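Local coordinates for pyrrolidone-carboxylate peptidase (Pyrococcus furiosus, PDB 1X10), which removes N-terminal pyroglutamyl (5-oxoproline) groups from polypeptides, acting as a thiol peptidase of the C15 family that assembles as a homotetramer, at residues A[24-29]-A[191-196]; A[29-34]-A[198-203]; A[116-121]-A[131-136]. The protein carries 3 engineered substitutions. All coordinates share one frame; numbering follows the deposited sequence.

Overall arrangement
From the N terminus, the chain passes through strand 2-8 into helix 18-26, whose end meets helix 189-206 in interaction 1 and closes a loop over most of the chain. A tight turn leads into strand 30-31, and interaction 2 sets this hairpin strand about two helical turns further along the same C-terminal helix. The two contacts share Ile-29, cross along the chain and touch through Leu-26 and Ile-200. Interaction 3 is nested inside both loops and is far more local, folding helix 117-126 back on strand 131-134. It joins interaction 2 through Val-202, which packs on Pro-116, Lys-119 and Ile-120, and through Ala-199, on Ile-120.

Interaction 1: residues A[24-29]-A[191-196]; sequences KDLDGI and MALEAV. Engineered in segment 191-196: Ala-192 (natural residue Glu).
The carboxylate of Asp-25 is the flat group at this contact: Leu-193 CD2 comes up to its OD1 from the side, at 4.0 Å, standing somewhat off the carboxylate plane. The same oxygen accepts a hydrogen bond from Tyr-189 OH, one helical turn before Leu-193, so the acid has a polar mate on the helix whose methyl it touches. The setting is a helix-helix contact on one face of the central sheet of this alpha/beta fold, where the end of helix 18-26 lies against helix 189-206.

Beneath the acid the contact is purely apolar. Leu-26 and Leu-193 lie alongside each other, pointing opposite ways, with Leu-193 CD1 set against Leu-26 CG at 3.7 Å and Leu-26 CD2 at 3.8 Å. CG anti to the backbone N (chi1 175°) brings the fork of Leu-193 to helix 18-26, where CD1 goes to Leu-26 and CD2 to Asp-25. Leu-26 and Val-196 both rest on Val-5 of strand 2-8, which seats the pair on the sheet. Helical geometry ends at Asp-27, and a type II turn from Leu-26 to Ile-29 leads toward the next strand. The tightest meeting is Leu-26 CD1 against Val-196 CG1, at 3.5 Å.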
# COMPACT_ATOMS: atom_id res chain seq x y z
N LYS A 24 -29.20 -8.36 -7.15
CA LYS A 24 -30.35 -8.11 -8.01
C LYS A 24 -30.19 -8.69 -9.41
O LYS A 24 -31.15 -9.18 -10.00
CB LYS A 24 -30.62 -6.61 -8.10
CG LYS A 24 -31.10 -6.00 -6.79
CD LYS A 24 -31.44 -4.53 -6.97
CE LYS A 24 -31.97 -3.93 -5.68
NZ LYS A 24 -32.25 -2.47 -5.82
N ASP A 25 -28.97 -8.65 -9.94
CA ASP A 25 -28.69 -9.18 -11.27
C ASP A 25 -28.77 -10.70 -11.30
O ASP A 25 -29.17 -11.29 -12.31
CB ASP A 25 -27.30 -8.75 -11.74
CG ASP A 25 -27.29 -7.34 -12.34
OD1 ASP A 25 -26.20 -6.82 -12.62
OD2 ASP A 25 -28.38 -6.77 -12.54
N LEU A 26 -28.40 -11.34 -10.20
CA LEU A 26 -28.42 -12.79 -10.14
C LEU A 26 -29.76 -13.37 -9.69
O LEU A 26 -30.03 -14.55 -9.88
CB LEU A 26 -27.30 -13.29 -9.22
CG LEU A 26 -25.87 -13.01 -9.71
CD1 LEU A 26 -24.86 -13.49 -8.67
CD2 LEU A 26 -25.64 -13.73 -11.04
N ASP A 27 -30.62 -12.53 -9.13
CA ASP A 27 -31.92 -13.01 -8.67
C ASP A 27 -32.76 -13.58 -9.81
O ASP A 27 -32.92 -12.93 -10.85
CB ASP A 27 -32.70 -11.89 -8.00
CG ASP A 27 -33.96 -12.39 -7.31
OD1 ASP A 27 -34.96 -11.64 -7.27
OD2 ASP A 27 -33.95 -13.53 -6.79
N GLY A 28 -33.30 -14.78 -9.61
CA GLY A 28 -34.14 -15.39 -10.62
C GLY A 28 -33.46 -16.13 -11.76
O GLY A 28 -34.14 -16.76 -12.56
N ILE A 29 -32.13 -16.06 -11.85
CA ILE A 29 -31.46 -16.76 -12.93
C ILE A 29 -31.35 -18.24 -12.58
O ILE A 29 -31.59 -18.63 -11.44
CB ILE A 29 -30.03 -16.22 -13.20
CG1 ILE A 29 -29.07 -16.69 -12.10
CG2 ILE A 29 -30.06 -14.70 -13.27
CD1 ILE A 29 -27.62 -16.39 -12.41
N MET A 191 -16.57 -8.17 -13.97
CA MET A 191 -15.72 -9.24 -13.47
C MET A 191 -16.17 -9.71 -12.08
O MET A 191 -16.12 -10.90 -11.78
CB MET A 191 -14.26 -8.80 -13.40
CG MET A 191 -13.34 -9.89 -12.89
SD MET A 191 -11.60 -9.53 -13.07
CE MET A 191 -11.35 -9.96 -14.82
N ALA A 192 -16.61 -8.77 -11.25
CA ALA A 192 -17.08 -9.11 -9.91
C ALA A 192 -18.32 -10.00 -10.02
O ALA A 192 -18.46 -11.00 -9.31
CB ALA A 192 -17.41 -7.83 -9.12
N LEU A 193 -19.23 -9.62 -10.92
CA LEU A 193 -20.45 -10.38 -11.13
C LEU A 193 -20.13 -11.79 -11.62
O LEU A 193 -20.68 -12.77 -11.12
CB LEU A 193 -21.36 -9.66 -12.13
CG LEU A 193 -22.65 -10.36 -12.56
CD1 LEU A 193 -23.55 -10.61 -11.35
CD2 LEU A 193 -23.37 -9.51 -13.60
N GLU A 194 -19.25 -11.88 -12.61
CA GLU A 194 -18.87 -13.17 -13.17
C GLU A 194 -18.20 -14.04 -12.11
O GLU A 194 -18.39 -15.26 -12.08
CB GLU A 194 -17.93 -12.98 -14.37
CG GLU A 194 -17.48 -14.29 -15.01
CD GLU A 194 -18.61 -15.03 -15.72
OE1 GLU A 194 -18.40 -16.20 -16.12
OE2 GLU A 194 -19.70 -14.44 -15.89
N ALA A 195 -17.40 -13.42 -11.25
CA ALA A 195 -16.72 -14.15 -10.19
C ALA A 195 -17.75 -14.85 -9.29
O ALA A 195 -17.58 -16.01 -8.94
CB ALA A 195 -15.85 -13.19 -9.35
N VAL A 196 -18.81 -14.13 -8.93
CA VAL A 196 -19.85 -14.70 -8.08
C VAL A 196 -20.58 -15.83 -8.83
O VAL A 196 -20.90 -16.86 -8.25
CB VAL A 196 -20.87 -13.62 -7.64
CG1 VAL A 196 -22.00 -14.26 -6.83
CG2 VAL A 196 -20.17 -12.57 -6.79

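Interaction 2: residues A[29-34]-A[198-203]; sequences IKIGDA and VAIEVA
Ile-31, the residue that reaches across to Ile-200 and Glu-201, is fixed through its own backbone: its O accepts a 3.0 Å hydrogen bond from Ala-34 N, and its N gives a longer one, 3.3 Å, to Ala-34 O. The two bonds make Ile-31 and Ala-34 a hydrogen-bonded antiparallel pair, closed by a type II' turn with Gly-32 and Asp-33 at its corners. Gly-32 takes the positive phi (69°) that this turn needs at its first corner, a position where glycine is common. This is a two-residue beta hairpin, joining strand 30-31 to strand 34-41.

The hairpin offers one side chain to the helix. Ile-31 CD1 drops into the angle between two consecutive helical residues, meeting Ile-200 CG2 at 3.5 Å, a tight fit for two methyls, and Glu-201 CG at 3.9 Å. Its other branch, CG2, lies 4.0 Å from that same Glu-201 CG, so both methyls face the one methylene. Because CG1 of Ile-31 is anti to the carbonyl carbon (chi1 -64°) and the chain is then extended, CD1 is the atom that leads. Glu-201 runs nearly perpendicular to it and contributes only its aliphatic part here; its carboxylate has a long, weak ion pair with Arg-127.

Far from the catalytic residues, helix 189-206 thus carries the hairpin on one flank, while Ala-199 and Ile-200 rest on Ile-65 of strand 63-69 and Val-198 and Val-202 pack against helix 117-126.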
# COMPACT_ATOMS: atom_id res chain seq x y z
N ILE A 29 -32.13 -16.06 -11.85
CA ILE A 29 -31.46 -16.76 -12.93
C ILE A 29 -31.35 -18.24 -12.58
O ILE A 29 -31.59 -18.63 -11.44
CB ILE A 29 -30.03 -16.22 -13.20
CG1 ILE A 29 -29.07 -16.69 -12.10
CG2 ILE A 29 -30.06 -14.70 -13.27
CD1 ILE A 29 -27.62 -16.39 -12.41
N LYS A 30 -31.01 -19.05 -13.57
CA LYS A 30 -30.86 -20.48 -13.34
C LYS A 30 -29.57 -20.97 -13.98
O LYS A 30 -29.23 -20.58 -15.09
CB LYS A 30 -32.05 -21.25 -13.91
CG LYS A 30 -33.38 -20.90 -13.26
CD LYS A 30 -34.55 -21.67 -13.87
CE LYS A 30 -34.59 -23.13 -13.44
NZ LYS A 30 -33.41 -23.90 -13.90
N ILE A 31 -28.86 -21.81 -13.24
CA ILE A 31 -27.63 -22.43 -13.70
C ILE A 31 -28.01 -23.90 -13.75
O ILE A 31 -28.20 -24.53 -12.72
CB ILE A 31 -26.49 -22.19 -12.70
CG1 ILE A 31 -26.20 -20.69 -12.60
CG2 ILE A 31 -25.24 -22.96 -13.13
CD1 ILE A 31 -25.13 -20.34 -11.59
N GLY A 32 -28.15 -24.44 -14.96
CA GLY A 32 -28.56 -25.82 -15.08
C GLY A 32 -30.01 -25.79 -14.62
O GLY A 32 -30.78 -24.95 -15.09
N ASP A 33 -30.39 -26.66 -13.70
CA ASP A 33 -31.76 -26.65 -13.20
C ASP A 33 -31.83 -26.07 -11.80
O ASP A 33 -32.86 -26.17 -11.13
CB ASP A 33 -32.36 -28.06 -13.23
CG ASP A 33 -32.83 -28.46 -14.61
OD1 ASP A 33 -33.59 -27.68 -15.23
OD2 ASP A 33 -32.44 -29.55 -15.08
N ALA A 34 -30.74 -25.46 -11.36
CA ALA A 34 -30.68 -24.85 -10.03
C ALA A 34 -31.29 -23.46 -10.07
O ALA A 34 -31.05 -22.69 -11.00
CB ALA A 34 -29.24 -24.78 -9.56
N VAL A 198 -19.33 -17.72 -11.11
CA VAL A 198 -18.40 -18.85 -11.14
C VAL A 198 -18.41 -19.60 -9.81
O VAL A 198 -18.42 -20.83 -9.79
CB VAL A 198 -16.97 -18.39 -11.44
CG1 VAL A 198 -16.00 -19.55 -11.24
CG2 VAL A 198 -16.89 -17.86 -12.87
N ALA A 199 -18.42 -18.87 -8.70
CA ALA A 199 -18.44 -19.48 -7.38
C ALA A 199 -19.69 -20.35 -7.23
O ALA A 199 -19.62 -21.46 -6.68
CB ALA A 199 -18.43 -18.40 -6.29
N ILE A 200 -20.82 -19.85 -7.70
CA ILE A 200 -22.07 -20.60 -7.62
C ILE A 200 -21.97 -21.89 -8.43
O ILE A 200 -22.33 -22.97 -7.95
CB ILE A 200 -23.26 -19.75 -8.15
CG1 ILE A 200 -23.46 -18.51 -7.28
CG2 ILE A 200 -24.53 -20.59 -8.17
CD1 ILE A 200 -24.46 -17.53 -7.83
N GLU A 201 -21.48 -21.78 -9.65
CA GLU A 201 -21.32 -22.93 -10.53
C GLU A 201 -20.43 -23.99 -9.90
O GLU A 201 -20.76 -25.18 -9.90
CB GLU A 201 -20.72 -22.49 -11.87
CG GLU A 201 -21.60 -21.50 -12.63
CD GLU A 201 -20.90 -20.89 -13.83
OE1 GLU A 201 -21.55 -20.08 -14.52
OE2 GLU A 201 -19.72 -21.21 -14.09
N VAL A 202 -19.29 -23.56 -9.35
CA VAL A 202 -18.36 -24.49 -8.72
C VAL A 202 -18.98 -25.13 -7.48
O VAL A 202 -18.79 -26.32 -7.23
CB VAL A 202 -17.05 -23.77 -8.34
CG1 VAL A 202 -16.11 -24.74 -7.62
CG2 VAL A 202 -16.38 -23.22 -9.61
N ALA A 203 -19.72 -24.35 -6.70
CA ALA A 203 -20.37 -24.88 -5.50
C ALA A 203 -21.38 -25.94 -5.92
O ALA A 203 -21.40 -27.05 -5.37
CB ALA A 203 -21.06 -23.76 -4.73

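Interaction 3: residues A[116-121]-A[131-136]; sequences PIKKIM and AYISNS
Met-121 runs from helix 117-126 down onto strand 131-134, touching the strand with every atom beyond CA. Its CB lies 3.7 Å from Ile-133 CD1. The next atom, CG, comes within 3.8 Å of Ala-131 O. Here a helix folds back on the strand that follows it, the familiar unit of an alpha/beta fold: the two short axes approach to 8.6 Å and run nearly antiparallel, at 160°. CG anti to the backbone N (chi1 176°) carries SD across to the strand, 3.7 Å from Tyr-132 CA. The bend at chi3 (82°) then swings CE away from the strand backbone, leaving it 4.0 Å from Ile-133 CD1. The modelled approach of SD to Ile-133 CD1 is doubtfully short, and the packing of the two side chains, which cross almost squarely, rests rather on the contact through CB. With an alanine here, Ile-133 CD1 is likely to lose its cover from the helix, and a gap would probably open over the backbone of Ala-131 and Tyr-132.

Ala-131 O, beside the methionine, is satisfied by a hydrogen bond from His-125 NE2, one helical turn further on. Strand 131-134 pairs in parallel with strand 76-83, Tyr-132 and Ser-134 bonding to its backbone, and Ser-134 OG hydrogen-bonds Glu-79, an active-site residue, which probably helps to hold that carboxylate in place. Lys-118 arches over with CE 4.1 Å from Ile-133 CG1 while its NZ goes on to a salt bridge with Asp-100 of the third subunit. Farther toward the start of the helix, Ile-117 reaches Ile-133 crosswise, its CD1 set 4.0 Å from Ile-133 CG1.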
# COMPACT_ATOMS: atom_id res chain seq x y z
N PRO A 116 -16.41 -24.74 -1.51
CA PRO A 116 -15.14 -25.35 -1.94
C PRO A 116 -14.24 -24.18 -2.37
O PRO A 116 -14.01 -23.96 -3.55
CB PRO A 116 -15.57 -26.23 -3.10
CG PRO A 116 -16.69 -25.43 -3.72
CD PRO A 116 -17.47 -24.95 -2.51
N ILE A 117 -13.75 -23.44 -1.38
CA ILE A 117 -12.94 -22.25 -1.64
C ILE A 117 -11.72 -22.41 -2.53
O ILE A 117 -11.46 -21.55 -3.37
CB ILE A 117 -12.54 -21.54 -0.32
CG1 ILE A 117 -11.56 -22.39 0.48
CG2 ILE A 117 -13.79 -21.26 0.51
CD1 ILE A 117 -11.08 -21.68 1.76
N LYS A 118 -10.96 -23.49 -2.37
CA LYS A 118 -9.78 -23.69 -3.21
C LYS A 118 -10.17 -23.96 -4.67
O LYS A 118 -9.53 -23.45 -5.59
CB LYS A 118 -8.91 -24.83 -2.67
CG LYS A 118 -8.14 -24.47 -1.39
CD LYS A 118 -7.24 -23.24 -1.61
CE LYS A 118 -6.48 -22.82 -0.35
NZ LYS A 118 -5.42 -23.79 0.05
N LYS A 119 -11.23 -24.74 -4.88
CA LYS A 119 -11.68 -25.02 -6.24
C LYS A 119 -12.23 -23.75 -6.90
O LYS A 119 -12.04 -23.53 -8.09
CB LYS A 119 -12.75 -26.11 -6.24
CG LYS A 119 -12.22 -27.49 -5.90
CD LYS A 119 -13.31 -28.54 -6.04
CE LYS A 119 -12.76 -29.94 -5.81
NZ LYS A 119 -13.83 -30.97 -5.92
N ILE A 120 -12.92 -22.93 -6.11
CA ILE A 120 -13.46 -21.69 -6.63
C ILE A 120 -12.31 -20.78 -7.06
O ILE A 120 -12.31 -20.24 -8.16
CB ILE A 120 -14.33 -20.98 -5.55
CG1 ILE A 120 -15.60 -21.79 -5.31
CG2 ILE A 120 -14.66 -19.56 -5.99
CD1 ILE A 120 -16.46 -21.27 -4.16
N MET A 121 -11.30 -20.64 -6.20
CA MET A 121 -10.16 -19.80 -6.52
C MET A 121 -9.47 -20.29 -7.80
O MET A 121 -9.08 -19.49 -8.65
CB MET A 121 -9.15 -19.80 -5.36
CG MET A 121 -7.87 -19.01 -5.66
SD MET A 121 -6.74 -18.82 -4.23
CE MET A 121 -5.87 -20.41 -4.28
N ALA A 131 -7.97 -13.70 -7.76
CA ALA A 131 -8.68 -14.06 -6.55
C ALA A 131 -7.74 -14.75 -5.57
O ALA A 131 -6.77 -15.39 -5.98
CB ALA A 131 -9.86 -14.98 -6.88
N TYR A 132 -8.03 -14.60 -4.29
CA TYR A 132 -7.21 -15.24 -3.26
C TYR A 132 -8.09 -15.57 -2.06
O TYR A 132 -9.25 -15.13 -1.97
CB TYR A 132 -6.06 -14.32 -2.85
CG TYR A 132 -6.49 -13.04 -2.16
CD1 TYR A 132 -6.53 -12.96 -0.77
CD2 TYR A 132 -6.85 -11.92 -2.91
CE1 TYR A 132 -6.91 -11.78 -0.13
CE2 TYR A 132 -7.23 -10.74 -2.28
CZ TYR A 132 -7.26 -10.68 -0.89
OH TYR A 132 -7.63 -9.52 -0.26
N ILE A 133 -7.56 -16.38 -1.15
CA ILE A 133 -8.30 -16.77 0.04
C ILE A 133 -7.97 -15.79 1.16
O ILE A 133 -6.80 -15.58 1.49
CB ILE A 133 -7.93 -18.21 0.51
CG1 ILE A 133 -8.62 -19.28 -0.36
CG2 ILE A 133 -8.44 -18.45 1.93
CD1 ILE A 133 -8.67 -18.98 -1.82
N SER A 134 -9.00 -15.19 1.74
CA SER A 134 -8.83 -14.25 2.84
C SER A 134 -9.04 -15.01 4.15
O SER A 134 -9.92 -15.86 4.25
CB SER A 134 -9.85 -13.11 2.74
OG SER A 134 -9.90 -12.36 3.93
N ASN A 135 -8.23 -14.68 5.16
CA ASN A 135 -8.33 -15.35 6.45
C ASN A 135 -9.04 -14.53 7.52
O ASN A 135 -9.06 -14.90 8.70
CB ASN A 135 -6.93 -15.78 6.90
CG ASN A 135 -6.35 -16.83 5.98
OD1 ASN A 135 -5.17 -16.76 5.61
ND2 ASN A 135 -7.16 -17.81 5.61
N SER A 136 -9.62 -13.41 7.10
CA SER A 136 -10.40 -12.57 7.99
C SER A 136 -11.37 -11.75 7.16
O SER A 136 -10.96 -10.99 6.27
CB SER A 136 -9.52 -11.62 8.80
OG SER A 136 -10.35 -10.76 9.57